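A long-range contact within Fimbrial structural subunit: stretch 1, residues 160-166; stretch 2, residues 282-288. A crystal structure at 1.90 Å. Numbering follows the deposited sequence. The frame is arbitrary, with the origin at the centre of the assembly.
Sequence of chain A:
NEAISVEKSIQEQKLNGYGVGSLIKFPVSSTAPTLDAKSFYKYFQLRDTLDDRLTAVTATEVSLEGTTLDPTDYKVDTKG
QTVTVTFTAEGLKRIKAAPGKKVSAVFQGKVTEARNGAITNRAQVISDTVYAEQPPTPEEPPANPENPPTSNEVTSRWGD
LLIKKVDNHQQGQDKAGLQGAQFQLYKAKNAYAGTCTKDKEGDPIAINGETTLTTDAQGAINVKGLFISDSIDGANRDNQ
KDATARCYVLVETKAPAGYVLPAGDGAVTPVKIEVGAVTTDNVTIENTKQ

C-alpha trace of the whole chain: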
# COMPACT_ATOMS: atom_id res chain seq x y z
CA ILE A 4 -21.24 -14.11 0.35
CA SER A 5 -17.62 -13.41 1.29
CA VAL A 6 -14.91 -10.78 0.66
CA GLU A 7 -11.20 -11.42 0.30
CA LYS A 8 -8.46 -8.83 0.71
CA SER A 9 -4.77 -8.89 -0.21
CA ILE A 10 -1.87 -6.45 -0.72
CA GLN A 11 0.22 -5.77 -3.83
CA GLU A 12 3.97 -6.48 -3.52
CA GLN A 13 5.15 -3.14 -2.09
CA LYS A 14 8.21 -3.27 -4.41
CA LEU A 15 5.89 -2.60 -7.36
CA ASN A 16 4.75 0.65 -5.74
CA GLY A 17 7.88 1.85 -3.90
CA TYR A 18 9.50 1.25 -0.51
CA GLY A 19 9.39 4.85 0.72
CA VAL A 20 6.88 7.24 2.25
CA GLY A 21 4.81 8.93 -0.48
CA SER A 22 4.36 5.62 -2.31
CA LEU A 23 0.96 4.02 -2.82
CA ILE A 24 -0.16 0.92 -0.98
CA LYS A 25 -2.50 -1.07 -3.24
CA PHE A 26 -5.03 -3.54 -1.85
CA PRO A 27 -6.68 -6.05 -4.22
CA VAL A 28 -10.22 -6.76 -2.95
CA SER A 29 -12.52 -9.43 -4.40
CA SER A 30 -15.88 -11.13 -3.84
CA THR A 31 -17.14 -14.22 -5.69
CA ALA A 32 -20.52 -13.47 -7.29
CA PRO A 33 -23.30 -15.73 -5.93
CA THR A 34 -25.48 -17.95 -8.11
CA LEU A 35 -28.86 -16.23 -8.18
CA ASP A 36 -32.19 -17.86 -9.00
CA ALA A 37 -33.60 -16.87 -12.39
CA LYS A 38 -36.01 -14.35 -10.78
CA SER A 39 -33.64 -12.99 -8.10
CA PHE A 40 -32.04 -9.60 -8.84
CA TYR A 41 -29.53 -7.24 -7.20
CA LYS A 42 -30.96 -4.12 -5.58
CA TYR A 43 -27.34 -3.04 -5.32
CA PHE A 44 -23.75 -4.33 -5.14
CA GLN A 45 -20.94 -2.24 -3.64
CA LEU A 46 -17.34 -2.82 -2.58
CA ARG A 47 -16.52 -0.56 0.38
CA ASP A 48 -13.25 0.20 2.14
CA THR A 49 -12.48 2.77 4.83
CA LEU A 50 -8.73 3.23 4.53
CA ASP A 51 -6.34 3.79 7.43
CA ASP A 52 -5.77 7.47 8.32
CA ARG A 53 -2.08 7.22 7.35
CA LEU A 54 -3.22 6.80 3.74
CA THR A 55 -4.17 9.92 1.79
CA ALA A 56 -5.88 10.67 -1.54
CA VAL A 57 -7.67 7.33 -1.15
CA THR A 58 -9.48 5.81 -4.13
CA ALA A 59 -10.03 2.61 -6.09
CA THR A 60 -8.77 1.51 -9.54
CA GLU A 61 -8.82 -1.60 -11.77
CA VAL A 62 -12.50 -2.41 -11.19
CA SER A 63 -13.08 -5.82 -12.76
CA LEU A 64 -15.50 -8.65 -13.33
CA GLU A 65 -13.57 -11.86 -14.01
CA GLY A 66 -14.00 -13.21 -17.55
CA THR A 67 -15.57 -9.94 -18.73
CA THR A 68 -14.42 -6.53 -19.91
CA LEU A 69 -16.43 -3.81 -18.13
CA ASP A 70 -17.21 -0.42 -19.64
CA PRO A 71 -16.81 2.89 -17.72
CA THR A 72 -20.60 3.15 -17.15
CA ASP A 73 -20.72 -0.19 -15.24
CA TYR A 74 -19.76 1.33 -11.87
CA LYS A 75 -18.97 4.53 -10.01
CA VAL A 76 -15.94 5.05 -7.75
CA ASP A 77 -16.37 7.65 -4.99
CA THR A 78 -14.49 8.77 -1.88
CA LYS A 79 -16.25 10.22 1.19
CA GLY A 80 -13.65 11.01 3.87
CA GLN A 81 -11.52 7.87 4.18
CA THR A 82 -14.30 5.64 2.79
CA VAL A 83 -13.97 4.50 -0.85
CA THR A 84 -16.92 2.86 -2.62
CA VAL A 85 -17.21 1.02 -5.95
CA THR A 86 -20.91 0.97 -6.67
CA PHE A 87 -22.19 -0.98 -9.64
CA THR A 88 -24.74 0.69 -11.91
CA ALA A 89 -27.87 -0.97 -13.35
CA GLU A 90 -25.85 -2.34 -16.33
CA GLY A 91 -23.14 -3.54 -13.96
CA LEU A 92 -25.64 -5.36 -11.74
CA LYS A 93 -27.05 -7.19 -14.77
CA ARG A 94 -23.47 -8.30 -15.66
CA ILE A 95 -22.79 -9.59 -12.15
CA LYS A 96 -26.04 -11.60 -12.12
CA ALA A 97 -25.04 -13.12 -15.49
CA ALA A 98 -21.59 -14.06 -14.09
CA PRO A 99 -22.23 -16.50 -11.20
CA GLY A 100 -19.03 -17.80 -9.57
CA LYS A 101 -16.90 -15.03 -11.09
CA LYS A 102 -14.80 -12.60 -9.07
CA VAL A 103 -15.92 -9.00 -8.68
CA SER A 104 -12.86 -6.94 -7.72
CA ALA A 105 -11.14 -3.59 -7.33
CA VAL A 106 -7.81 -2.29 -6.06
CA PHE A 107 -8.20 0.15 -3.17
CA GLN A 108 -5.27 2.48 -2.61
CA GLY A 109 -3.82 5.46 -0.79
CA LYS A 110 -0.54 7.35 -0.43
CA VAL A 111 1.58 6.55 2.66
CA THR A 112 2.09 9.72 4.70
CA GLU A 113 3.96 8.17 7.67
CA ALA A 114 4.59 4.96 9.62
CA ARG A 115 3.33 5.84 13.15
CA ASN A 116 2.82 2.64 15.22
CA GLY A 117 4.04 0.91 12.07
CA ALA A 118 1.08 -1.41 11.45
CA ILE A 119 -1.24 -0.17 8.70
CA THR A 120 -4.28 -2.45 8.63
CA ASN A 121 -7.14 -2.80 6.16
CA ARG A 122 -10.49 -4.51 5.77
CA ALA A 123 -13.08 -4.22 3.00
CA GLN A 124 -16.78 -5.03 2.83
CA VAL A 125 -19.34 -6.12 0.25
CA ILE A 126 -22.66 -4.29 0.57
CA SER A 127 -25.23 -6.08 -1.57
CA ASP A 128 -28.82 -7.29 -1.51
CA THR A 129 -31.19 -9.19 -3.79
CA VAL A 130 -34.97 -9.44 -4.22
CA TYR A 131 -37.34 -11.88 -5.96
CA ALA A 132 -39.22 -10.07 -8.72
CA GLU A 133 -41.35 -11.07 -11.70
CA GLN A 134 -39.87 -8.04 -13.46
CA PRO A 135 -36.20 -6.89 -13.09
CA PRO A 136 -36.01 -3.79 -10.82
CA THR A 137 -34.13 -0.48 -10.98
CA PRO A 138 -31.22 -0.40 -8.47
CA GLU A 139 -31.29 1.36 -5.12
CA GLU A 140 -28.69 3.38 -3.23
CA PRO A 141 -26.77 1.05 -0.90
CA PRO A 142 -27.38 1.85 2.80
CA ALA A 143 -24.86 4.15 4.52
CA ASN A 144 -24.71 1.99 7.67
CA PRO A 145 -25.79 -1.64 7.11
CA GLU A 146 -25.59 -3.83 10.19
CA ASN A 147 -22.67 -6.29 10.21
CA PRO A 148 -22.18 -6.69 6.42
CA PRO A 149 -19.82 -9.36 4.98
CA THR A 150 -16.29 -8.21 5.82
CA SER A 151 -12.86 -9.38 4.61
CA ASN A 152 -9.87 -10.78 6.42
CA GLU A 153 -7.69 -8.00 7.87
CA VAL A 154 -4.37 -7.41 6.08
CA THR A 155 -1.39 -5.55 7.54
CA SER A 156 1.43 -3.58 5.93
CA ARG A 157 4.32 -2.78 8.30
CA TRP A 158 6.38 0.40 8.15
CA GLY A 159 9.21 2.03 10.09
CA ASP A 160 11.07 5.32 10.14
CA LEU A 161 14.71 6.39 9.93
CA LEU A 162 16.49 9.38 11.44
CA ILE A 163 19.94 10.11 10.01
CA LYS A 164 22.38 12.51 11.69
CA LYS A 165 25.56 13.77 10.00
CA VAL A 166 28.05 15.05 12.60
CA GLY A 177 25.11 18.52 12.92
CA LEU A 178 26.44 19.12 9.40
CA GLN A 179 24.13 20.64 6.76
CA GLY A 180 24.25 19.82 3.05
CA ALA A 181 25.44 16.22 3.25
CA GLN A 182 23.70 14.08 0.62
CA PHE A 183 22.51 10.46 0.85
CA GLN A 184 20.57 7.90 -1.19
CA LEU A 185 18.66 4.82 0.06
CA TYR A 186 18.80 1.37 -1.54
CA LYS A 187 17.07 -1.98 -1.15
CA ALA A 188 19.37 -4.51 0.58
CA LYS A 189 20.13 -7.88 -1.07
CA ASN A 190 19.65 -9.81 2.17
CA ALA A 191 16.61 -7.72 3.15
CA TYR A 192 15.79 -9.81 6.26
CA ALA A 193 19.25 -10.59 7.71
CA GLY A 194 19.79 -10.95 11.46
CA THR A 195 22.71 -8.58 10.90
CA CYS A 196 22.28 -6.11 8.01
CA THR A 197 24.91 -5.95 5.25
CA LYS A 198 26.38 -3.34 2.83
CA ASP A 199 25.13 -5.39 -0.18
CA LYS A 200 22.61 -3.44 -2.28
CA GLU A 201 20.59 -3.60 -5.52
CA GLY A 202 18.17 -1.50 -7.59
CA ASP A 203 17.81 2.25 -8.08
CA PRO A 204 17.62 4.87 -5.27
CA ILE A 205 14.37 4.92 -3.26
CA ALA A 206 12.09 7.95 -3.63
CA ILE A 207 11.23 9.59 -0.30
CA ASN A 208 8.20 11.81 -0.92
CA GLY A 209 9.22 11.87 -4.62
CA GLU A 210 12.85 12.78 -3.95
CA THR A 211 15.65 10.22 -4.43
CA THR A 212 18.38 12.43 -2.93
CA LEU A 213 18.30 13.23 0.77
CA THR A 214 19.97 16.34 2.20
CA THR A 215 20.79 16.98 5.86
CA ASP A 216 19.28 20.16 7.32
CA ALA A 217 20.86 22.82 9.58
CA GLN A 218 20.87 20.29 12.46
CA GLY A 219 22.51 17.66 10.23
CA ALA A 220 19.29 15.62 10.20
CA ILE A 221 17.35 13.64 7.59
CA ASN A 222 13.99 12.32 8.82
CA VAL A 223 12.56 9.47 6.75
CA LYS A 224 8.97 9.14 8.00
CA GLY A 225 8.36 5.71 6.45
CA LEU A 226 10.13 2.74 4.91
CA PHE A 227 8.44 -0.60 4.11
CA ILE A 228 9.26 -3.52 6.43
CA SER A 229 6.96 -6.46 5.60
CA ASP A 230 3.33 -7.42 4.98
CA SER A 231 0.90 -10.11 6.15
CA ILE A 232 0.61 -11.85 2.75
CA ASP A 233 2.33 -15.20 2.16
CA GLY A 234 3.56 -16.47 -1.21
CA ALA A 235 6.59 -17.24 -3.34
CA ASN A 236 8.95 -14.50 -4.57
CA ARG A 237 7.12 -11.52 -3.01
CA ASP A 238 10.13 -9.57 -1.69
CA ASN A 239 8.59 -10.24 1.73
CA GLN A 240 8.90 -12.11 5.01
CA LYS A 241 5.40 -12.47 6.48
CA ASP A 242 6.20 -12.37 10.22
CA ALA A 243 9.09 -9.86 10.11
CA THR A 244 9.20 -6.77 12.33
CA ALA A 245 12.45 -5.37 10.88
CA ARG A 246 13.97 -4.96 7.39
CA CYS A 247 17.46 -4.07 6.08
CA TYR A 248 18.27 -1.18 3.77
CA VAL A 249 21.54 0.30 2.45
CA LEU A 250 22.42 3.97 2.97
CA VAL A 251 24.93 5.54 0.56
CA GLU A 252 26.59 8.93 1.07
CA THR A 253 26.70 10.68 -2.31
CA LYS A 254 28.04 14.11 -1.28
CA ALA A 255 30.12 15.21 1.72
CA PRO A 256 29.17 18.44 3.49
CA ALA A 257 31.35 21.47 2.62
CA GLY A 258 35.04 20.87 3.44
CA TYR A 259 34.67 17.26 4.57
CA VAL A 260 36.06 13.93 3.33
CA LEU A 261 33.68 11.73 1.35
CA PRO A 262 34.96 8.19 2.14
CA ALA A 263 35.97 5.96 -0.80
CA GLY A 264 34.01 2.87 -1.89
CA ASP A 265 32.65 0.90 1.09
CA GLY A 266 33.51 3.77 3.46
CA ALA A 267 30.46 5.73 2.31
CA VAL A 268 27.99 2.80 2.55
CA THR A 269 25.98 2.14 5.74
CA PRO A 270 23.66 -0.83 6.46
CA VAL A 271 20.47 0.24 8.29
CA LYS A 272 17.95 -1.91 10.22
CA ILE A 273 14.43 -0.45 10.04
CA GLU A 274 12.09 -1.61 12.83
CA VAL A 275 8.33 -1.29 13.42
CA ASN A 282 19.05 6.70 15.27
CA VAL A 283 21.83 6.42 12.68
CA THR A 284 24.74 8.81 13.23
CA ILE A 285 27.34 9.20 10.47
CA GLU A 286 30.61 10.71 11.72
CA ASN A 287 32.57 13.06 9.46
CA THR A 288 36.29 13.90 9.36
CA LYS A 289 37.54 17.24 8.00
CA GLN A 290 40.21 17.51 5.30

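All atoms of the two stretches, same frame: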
# COMPACT_ATOMS: atom_id res chain seq x y z
N ASP A 160 10.45 4.05 10.50
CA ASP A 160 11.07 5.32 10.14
C ASP A 160 12.58 5.27 10.33
O ASP A 160 13.13 4.31 10.88
CB ASP A 160 10.44 6.48 10.91
CG ASP A 160 10.50 6.30 12.42
OD1 ASP A 160 11.28 5.45 12.90
OD2 ASP A 160 9.77 7.02 13.13
N LEU A 161 13.26 6.30 9.84
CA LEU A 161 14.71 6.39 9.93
C LEU A 161 15.09 7.84 10.17
O LEU A 161 14.63 8.73 9.46
CB LEU A 161 15.36 5.87 8.63
CG LEU A 161 16.89 5.88 8.48
CD1 LEU A 161 17.56 4.90 9.43
CD2 LEU A 161 17.27 5.58 7.03
N LEU A 162 15.91 8.06 11.20
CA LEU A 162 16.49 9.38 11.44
C LEU A 162 18.00 9.29 11.27
O LEU A 162 18.66 8.51 11.96
CB LEU A 162 16.10 9.92 12.82
CG LEU A 162 16.61 11.29 13.31
CD1 LEU A 162 16.53 12.39 12.25
CD2 LEU A 162 15.87 11.72 14.58
N ILE A 163 18.51 10.06 10.31
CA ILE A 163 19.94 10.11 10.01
C ILE A 163 20.50 11.41 10.58
O ILE A 163 19.88 12.47 10.46
CB ILE A 163 20.18 10.05 8.48
CG1 ILE A 163 19.56 8.77 7.88
CG2 ILE A 163 21.67 10.12 8.15
CD1 ILE A 163 19.23 8.87 6.40
N LYS A 164 21.66 11.32 11.23
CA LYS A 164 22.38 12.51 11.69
C LYS A 164 23.83 12.52 11.20
O LYS A 164 24.60 11.60 11.49
CB LYS A 164 22.32 12.65 13.22
CG LYS A 164 22.75 14.03 13.73
CD LYS A 164 22.52 14.18 15.22
CE LYS A 164 22.87 15.58 15.70
NZ LYS A 164 22.45 15.82 17.11
N LYS A 165 24.18 13.56 10.44
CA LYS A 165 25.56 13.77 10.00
C LYS A 165 26.24 14.71 10.99
O LYS A 165 25.76 15.82 11.21
CB LYS A 165 25.59 14.34 8.58
CG LYS A 165 26.97 14.34 7.91
CD LYS A 165 27.42 12.92 7.55
CE LYS A 165 28.81 12.91 6.95
NZ LYS A 165 29.86 13.40 7.89
N VAL A 166 27.34 14.26 11.58
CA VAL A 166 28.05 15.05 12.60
C VAL A 166 29.55 15.18 12.30
O VAL A 166 30.17 14.25 11.78
CB VAL A 166 27.85 14.50 14.05
CG1 VAL A 166 26.40 14.68 14.51
CG2 VAL A 166 28.30 13.04 14.16
N ASN A 282 18.94 8.15 15.15
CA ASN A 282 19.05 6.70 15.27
C ASN A 282 20.27 6.15 14.53
O ASN A 282 20.91 5.21 15.00
CB ASN A 282 17.77 6.02 14.77
CG ASN A 282 17.84 4.50 14.87
OD1 ASN A 282 17.94 3.94 15.96
ND2 ASN A 282 17.80 3.84 13.72
N VAL A 283 20.58 6.73 13.37
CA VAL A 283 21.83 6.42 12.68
C VAL A 283 22.67 7.69 12.57
O VAL A 283 22.25 8.67 11.96
CB VAL A 283 21.59 5.79 11.28
CG1 VAL A 283 22.92 5.39 10.64
CG2 VAL A 283 20.67 4.58 11.39
N THR A 284 23.84 7.66 13.20
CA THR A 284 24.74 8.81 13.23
C THR A 284 26.00 8.55 12.41
O THR A 284 26.82 7.69 12.77
CB THR A 284 25.12 9.19 14.68
OG1 THR A 284 23.93 9.24 15.48
CG2 THR A 284 25.79 10.55 14.72
N ILE A 285 26.15 9.28 11.31
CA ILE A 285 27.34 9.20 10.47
C ILE A 285 28.35 10.26 10.91
O ILE A 285 28.03 11.45 10.94
CB ILE A 285 27.01 9.38 8.95
CG1 ILE A 285 25.91 8.41 8.49
CG2 ILE A 285 28.28 9.27 8.09
CD1 ILE A 285 26.31 6.94 8.44
N GLU A 286 29.55 9.81 11.28
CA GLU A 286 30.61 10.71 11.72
C GLU A 286 31.50 11.16 10.57
O GLU A 286 31.92 10.34 9.75
CB GLU A 286 31.44 10.08 12.84
CG GLU A 286 30.74 10.08 14.20
CD GLU A 286 31.69 9.80 15.35
OE1 GLU A 286 32.43 8.79 15.29
OE2 GLU A 286 31.69 10.58 16.32
N ASN A 287 31.76 12.46 10.51
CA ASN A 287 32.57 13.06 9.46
C ASN A 287 33.93 13.56 9.93
O ASN A 287 34.05 14.10 11.04
CB ASN A 287 31.81 14.21 8.80
CG ASN A 287 31.08 13.79 7.54
OD1 ASN A 287 31.42 14.26 6.46
N THR A 288 34.94 13.38 9.09
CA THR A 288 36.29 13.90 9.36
C THR A 288 36.68 14.97 8.34
O THR A 288 36.52 14.79 7.12
CB THR A 288 37.35 12.76 9.42
OG1 THR A 288 38.66 13.34 9.51
CG2 THR A 288 37.27 11.84 8.20

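A covalent bond joins the two stretches: Lys165 NZ lies 1.3 Å from Asn287 CG, the length of an amide C–N bond, and with ND2 absent from the model this is an isopeptide crosslink, 122 residues apart in sequence. Its setting is a parallel pairing of strand 160-165 with strand 283-285, inclined by 21°. The backbone ladder fixes the register. Val283 N donates to Leu162 O (3.0 Å), Lys164 N to Val283 O (2.8 Å), Ile285 N to Lys164 O (2.8 Å) and Val166 N to Ile285 O (3.0 Å). Beyond the strand, Asn287 N still reaches Val166 O at 2.7 Å, holding the asparagine backbone beside the lysine.

Lys165 shares one face with Ile163, Val283 and Ile285. Its chain, with chi2 and chi4 both p, turns back toward the second stretch, and its CD packs 3.8 Å from Ile285 CG2. Asn287 directs its CB toward the first stretch, so a long arm meets a short one. The lysine is buried, and its methylenes suit that apolar company; Leu161 CD1 extends the packing to Val283 CG2 at 3.7 Å.

The other face tolerates solvent. There Lys164, all t, leads its amine away from the partner, while Thr284 CG2 touches Val166 CG2 at 3.6 Å. Together the stretches bury 557 Å².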